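Local coordinates for putative lipoprotein YcdA (Bacillus subtilis subsp. subtilis str. 168, PDB 4R4G) that is a putative membrane-anchored lipoprotein of unknown function, with an Ig-like N-terminal domain and a C-terminal alpha/beta domain, at residues 207-219 against 276-288. Numbering follows the deposited sequence.
Sequences NIVNGIKEGLSKN and LQVYPEEFKKLGP
The Lys-284 ammonium lies between two carboxylates, Glu-214 across the contact and Glu-281, three residues back in its own segment. NZ of Lys-284 is 3.3 Å from OE1 of Glu-281. It approaches that oxygen on the syn side, 24° out of the carboxylate plane. OE1 of Glu-214 is 3.7 Å from NZ of Lys-284, a long salt bridge. The other oxygen of Glu-214, OE2, bonds NZ of Lys-218 at 3.0 Å. The four side chains form one salt-bridge network.

Under it the helices run nearly parallel, 9° apart. Gly-211 faces Pro-280 and Gly-215 faces Lys-284, each pair with CA atoms 4.5 Å apart. With no side chain at Gly-211 or Gly-215, the backbone of this face lies against Pro-280 and the Phe-283 ring.

Phe-283 is a knob among Gly-211, Ile-212, Gly-215 and Leu-216. Its CG is anti to the backbone N (chi1 -173°), which sets the ring against Ile-212. CG1 of Ile-212 sits over the ring centre in a CH-pi contact, 4.0 Å from the centroid. CD2 of Leu-216 meets the ring edge in plane. An alanine here would remove the ring, which is likely to open a gap and let the Ile-212 and Leu-216 side chains shift.

Further back, CD1 of Ile-208 packs on CD2 of Leu-276 at 3.8 Å. This is glycine-mediated close packing of two parallel helices, with a knobs-into-holes phenylalanine, in the C-terminal DUF5105 domain.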
loop_
_atom_site.group_PDB
_atom_site.type_symbol
_atom_site.label_atom_id
_atom_site.label_comp_id
_atom_site.label_asym_id
_atom_site.label_seq_id
_atom_site.Cartn_x
_atom_site.Cartn_y
_atom_site.Cartn_z
ATOM N N ASN A 207 -15.864 25.866 -10.446
ATOM C CA ASN A 207 -16.650 25.829 -9.218
ATOM C C ASN A 207 -17.182 24.421 -8.970
ATOM O O ASN A 207 -17.290 24.020 -7.810
ATOM C CB ASN A 207 -17.783 26.850 -9.244
ATOM C CG ASN A 207 -17.381 28.227 -8.768
ATOM O OD1 ASN A 207 -16.208 28.515 -8.479
ATOM N ND2 ASN A 207 -18.359 29.117 -8.682
ATOM N N ILE A 208 -17.455 23.664 -10.061
ATOM C CA ILE A 208 -17.918 22.276 -10.017
ATOM C C ILE A 208 -16.791 21.394 -9.421
ATOM O O ILE A 208 -17.035 20.652 -8.470
ATOM C CB ILE A 208 -18.414 21.802 -11.426
ATOM C CG1 ILE A 208 -19.882 22.240 -11.647
ATOM C CG2 ILE A 208 -18.264 20.271 -11.617
ATOM C CD1 ILE A 208 -20.405 22.160 -13.065
ATOM N N VAL A 209 -15.571 21.517 -9.943
ATOM C CA VAL A 209 -14.397 20.773 -9.488
ATOM C C VAL A 209 -14.103 21.091 -8.034
ATOM O O VAL A 209 -13.984 20.170 -7.224
ATOM C CB VAL A 209 -13.179 21.083 -10.375
ATOM C CG1 VAL A 209 -11.935 20.361 -9.880
ATOM C CG2 VAL A 209 -13.469 20.728 -11.824
ATOM N N ASN A 210 -14.029 22.391 -7.698
ATOM C CA ASN A 210 -13.739 22.839 -6.344
ATOM C C ASN A 210 -14.842 22.430 -5.350
ATOM O O ASN A 210 -14.527 22.091 -4.204
ATOM C CB ASN A 210 -13.479 24.334 -6.317
ATOM C CG ASN A 210 -12.227 24.743 -7.073
ATOM O OD1 ASN A 210 -11.281 23.953 -7.276
ATOM N ND2 ASN A 210 -12.195 25.999 -7.506
ATOM N N GLY A 211 -16.092 22.395 -5.812
ATOM C CA GLY A 211 -17.232 21.956 -5.011
ATOM C C GLY A 211 -17.214 20.462 -4.747
ATOM O O GLY A 211 -17.370 20.044 -3.597
ATOM N N ILE A 212 -17.012 19.641 -5.806
ATOM C CA ILE A 212 -16.905 18.171 -5.696
ATOM C C ILE A 212 -15.792 17.826 -4.703
ATOM O O ILE A 212 -16.032 17.053 -3.782
ATOM C CB ILE A 212 -16.679 17.477 -7.073
ATOM C CG1 ILE A 212 -17.972 17.461 -7.900
ATOM C CG2 ILE A 212 -16.156 16.070 -6.902
ATOM C CD1 ILE A 212 -17.738 17.260 -9.372
ATOM N N LYS A 213 -14.609 18.439 -4.852
ATOM C CA LYS A 213 -13.467 18.242 -3.949
ATOM C C LYS A 213 -13.784 18.624 -2.500
ATOM O O LYS A 213 -13.358 17.921 -1.592
ATOM C CB LYS A 213 -12.233 19.025 -4.422
ATOM C CG LYS A 213 -11.600 18.472 -5.685
ATOM C CD LYS A 213 -10.229 19.033 -5.884
ATOM C CE LYS A 213 -9.733 18.705 -7.262
ATOM N NZ LYS A 213 -8.255 18.859 -7.347
ATOM N N GLU A 214 -14.537 19.701 -2.277
ATOM C CA GLU A 214 -14.867 20.103 -0.913
ATOM C C GLU A 214 -15.818 19.084 -0.300
ATOM O O GLU A 214 -15.636 18.715 0.863
ATOM C CB GLU A 214 -15.432 21.521 -0.842
ATOM C CG GLU A 214 -15.138 22.175 0.502
ATOM C CD GLU A 214 -16.280 22.980 1.105
ATOM O OE1 GLU A 214 -16.663 24.024 0.520
ATOM O OE2 GLU A 214 -16.767 22.579 2.188
ATOM N N GLY A 215 -16.754 18.584 -1.115
ATOM C CA GLY A 215 -17.713 17.558 -0.725
ATOM C C GLY A 215 -17.025 16.259 -0.355
ATOM O O GLY A 215 -17.286 15.704 0.714
ATOM N N LEU A 216 -16.100 15.788 -1.211
ATOM C CA LEU A 216 -15.372 14.550 -0.966
ATOM C C LEU A 216 -14.483 14.667 0.251
ATOM O O LEU A 216 -14.427 13.722 1.026
ATOM C CB LEU A 216 -14.554 14.108 -2.187
ATOM C CG LEU A 216 -15.322 13.827 -3.495
ATOM C CD1 LEU A 216 -14.371 13.430 -4.600
ATOM C CD2 LEU A 216 -16.355 12.725 -3.335
ATOM N N SER A 217 -13.843 15.822 0.469
ATOM C CA SER A 217 -12.946 16.036 1.617
ATOM C C SER A 217 -13.651 15.828 2.946
ATOM O O SER A 217 -13.026 15.375 3.899
ATOM C CB SER A 217 -12.323 17.433 1.582
ATOM O OG SER A 217 -13.188 18.423 2.113
ATOM N N LYS A 218 -14.946 16.139 2.996
ATOM C CA LYS A 218 -15.777 16.086 4.199
ATOM C C LYS A 218 -16.705 14.861 4.286
ATOM O O LYS A 218 -16.851 14.291 5.358
ATOM C CB LYS A 218 -16.641 17.358 4.263
ATOM C CG LYS A 218 -15.864 18.589 4.710
ATOM C CD LYS A 218 -16.504 19.908 4.272
ATOM C CE LYS A 218 -17.547 20.468 5.221
ATOM N NZ LYS A 218 -18.198 21.689 4.659
ATOM N N ASN A 219 -17.375 14.507 3.188
ATOM C CA ASN A 219 -18.415 13.481 3.169
ATOM C C ASN A 219 -17.981 12.153 2.534
ATOM O O ASN A 219 -18.831 11.333 2.191
ATOM C CB ASN A 219 -19.652 14.037 2.449
ATOM C CG ASN A 219 -19.983 15.466 2.828
ATOM O OD1 ASN A 219 -19.851 15.863 4.001
ATOM N ND2 ASN A 219 -20.390 16.277 1.829
ATOM N N LEU A 276 -25.437 24.304 -13.771
ATOM C CA LEU A 276 -24.004 24.161 -13.524
ATOM C C LEU A 276 -23.557 24.980 -12.297
ATOM O O LEU A 276 -22.490 24.704 -11.720
ATOM C CB LEU A 276 -23.206 24.583 -14.781
ATOM C CG LEU A 276 -23.433 23.756 -16.060
ATOM C CD1 LEU A 276 -22.970 24.497 -17.264
ATOM C CD2 LEU A 276 -22.769 22.386 -15.991
ATOM N N GLN A 277 -24.370 25.989 -11.920
ATOM C CA GLN A 277 -24.128 26.856 -10.775
ATOM C C GLN A 277 -24.576 26.199 -9.463
ATOM O O GLN A 277 -23.862 26.318 -8.464
ATOM C CB GLN A 277 -24.848 28.201 -10.939
ATOM C CG GLN A 277 -24.197 29.174 -11.912
ATOM C CD GLN A 277 -25.104 30.342 -12.255
ATOM O OE1 GLN A 277 -25.887 30.842 -11.423
ATOM N NE2 GLN A 277 -25.007 30.811 -13.499
ATOM N N VAL A 278 -25.780 25.569 -9.439
ATOM C CA VAL A 278 -26.303 24.931 -8.226
ATOM C C VAL A 278 -25.574 23.620 -7.926
ATOM O O VAL A 278 -25.475 23.267 -6.747
ATOM C CB VAL A 278 -27.837 24.710 -8.212
ATOM C CG1 VAL A 278 -28.587 26.025 -8.059
ATOM C CG2 VAL A 278 -28.322 23.935 -9.434
ATOM N N TYR A 279 -25.073 22.907 -8.981
ATOM C CA TYR A 279 -24.365 21.614 -8.905
ATOM C C TYR A 279 -23.374 21.585 -7.711
ATOM O O TYR A 279 -23.549 20.723 -6.845
ATOM C CB TYR A 279 -23.643 21.264 -10.232
ATOM C CG TYR A 279 -23.118 19.842 -10.292
ATOM C CD1 TYR A 279 -22.078 19.422 -9.465
ATOM C CD2 TYR A 279 -23.639 18.924 -11.194
ATOM C CE1 TYR A 279 -21.611 18.104 -9.494
ATOM C CE2 TYR A 279 -23.185 17.601 -11.228
ATOM C CZ TYR A 279 -22.153 17.202 -10.395
ATOM O OH TYR A 279 -21.699 15.904 -10.436
ATOM N N PRO A 280 -22.385 22.524 -7.607
ATOM C CA PRO A 280 -21.465 22.495 -6.454
ATOM C C PRO A 280 -22.152 22.556 -5.086
ATOM O O PRO A 280 -21.797 21.812 -4.169
ATOM C CB PRO A 280 -20.616 23.763 -6.651
ATOM C CG PRO A 280 -20.702 24.073 -8.091
ATOM C CD PRO A 280 -22.037 23.625 -8.538
ATOM N N GLU A 281 -23.140 23.435 -4.956
ATOM C CA GLU A 281 -23.819 23.695 -3.695
ATOM C C GLU A 281 -24.695 22.519 -3.285
ATOM O O GLU A 281 -24.780 22.221 -2.088
ATOM C CB GLU A 281 -24.596 25.024 -3.772
ATOM C CG GLU A 281 -23.748 26.236 -4.213
ATOM C CD GLU A 281 -22.285 26.346 -3.773
ATOM O OE1 GLU A 281 -22.019 26.356 -2.548
ATOM O OE2 GLU A 281 -21.401 26.437 -4.660
ATOM N N GLU A 282 -25.244 21.792 -4.273
ATOM C CA GLU A 282 -26.070 20.611 -4.030
ATOM C C GLU A 282 -25.208 19.382 -3.752
ATOM O O GLU A 282 -25.581 18.576 -2.901
ATOM C CB GLU A 282 -27.033 20.352 -5.195
ATOM C CG GLU A 282 -28.182 21.337 -5.267
ATOM C CD GLU A 282 -29.025 21.512 -4.014
ATOM O OE1 GLU A 282 -29.469 20.500 -3.417
ATOM O OE2 GLU A 282 -29.278 22.686 -3.658
ATOM N N PHE A 283 -24.059 19.236 -4.449
ATOM C CA PHE A 283 -23.116 18.134 -4.208
ATOM C C PHE A 283 -22.594 18.190 -2.766
ATOM O O PHE A 283 -22.551 17.173 -2.092
ATOM C CB PHE A 283 -21.936 18.187 -5.198
ATOM C CG PHE A 283 -21.034 16.977 -5.107
ATOM C CD1 PHE A 283 -20.022 16.909 -4.152
ATOM C CD2 PHE A 283 -21.223 15.884 -5.946
ATOM C CE1 PHE A 283 -19.219 15.777 -4.040
ATOM C CE2 PHE A 283 -20.400 14.757 -5.846
ATOM C CZ PHE A 283 -19.399 14.715 -4.897
ATOM N N LYS A 284 -22.194 19.380 -2.305
ATOM C CA LYS A 284 -21.714 19.664 -0.951
ATOM C C LYS A 284 -22.757 19.281 0.122
ATOM O O LYS A 284 -22.390 19.151 1.284
ATOM C CB LYS A 284 -21.378 21.164 -0.811
ATOM C CG LYS A 284 -20.005 21.618 -1.335
ATOM C CD LYS A 284 -19.961 23.169 -1.297
ATOM C CE LYS A 284 -18.818 23.800 -2.053
ATOM N NZ LYS A 284 -18.948 25.279 -2.095
ATOM N N LYS A 285 -24.041 19.115 -0.255
ATOM C CA LYS A 285 -25.146 18.738 0.637
ATOM C C LYS A 285 -25.281 17.216 0.819
ATOM O O LYS A 285 -26.033 16.785 1.695
ATOM C CB LYS A 285 -26.465 19.241 0.075
ATOM C CG LYS A 285 -26.695 20.731 0.158
ATOM C CD LYS A 285 -28.150 20.988 -0.140
ATOM C CE LYS A 285 -28.380 22.401 -0.532
ATOM N NZ LYS A 285 -29.780 22.598 -0.952
ATOM N N LEU A 286 -24.624 16.403 -0.048
ATOM C CA LEU A 286 -24.764 14.954 -0.024
ATOM C C LEU A 286 -23.916 14.305 1.056
ATOM O O LEU A 286 -22.805 14.755 1.330
ATOM C CB LEU A 286 -24.386 14.330 -1.368
ATOM C CG LEU A 286 -24.880 14.902 -2.663
ATOM C CD1 LEU A 286 -23.974 14.440 -3.797
ATOM C CD2 LEU A 286 -26.308 14.516 -2.948
ATOM N N GLY A 287 -24.397 13.190 1.585
ATOM C CA GLY A 287 -23.666 12.428 2.591
ATOM C C GLY A 287 -23.031 11.154 2.079
ATOM O O GLY A 287 -23.253 10.768 0.929
ATOM N N PRO A 288 -22.241 10.454 2.909
ATOM C CA PRO A 288 -21.646 9.198 2.447
ATOM C C PRO A 288 -22.676 8.099 2.213
ATOM O O PRO A 288 -23.777 8.120 2.788
ATOM C CB PRO A 288 -20.697 8.803 3.579
ATOM C CG PRO A 288 -20.641 9.942 4.496
ATOM C CD PRO A 288 -21.881 10.720 4.310
#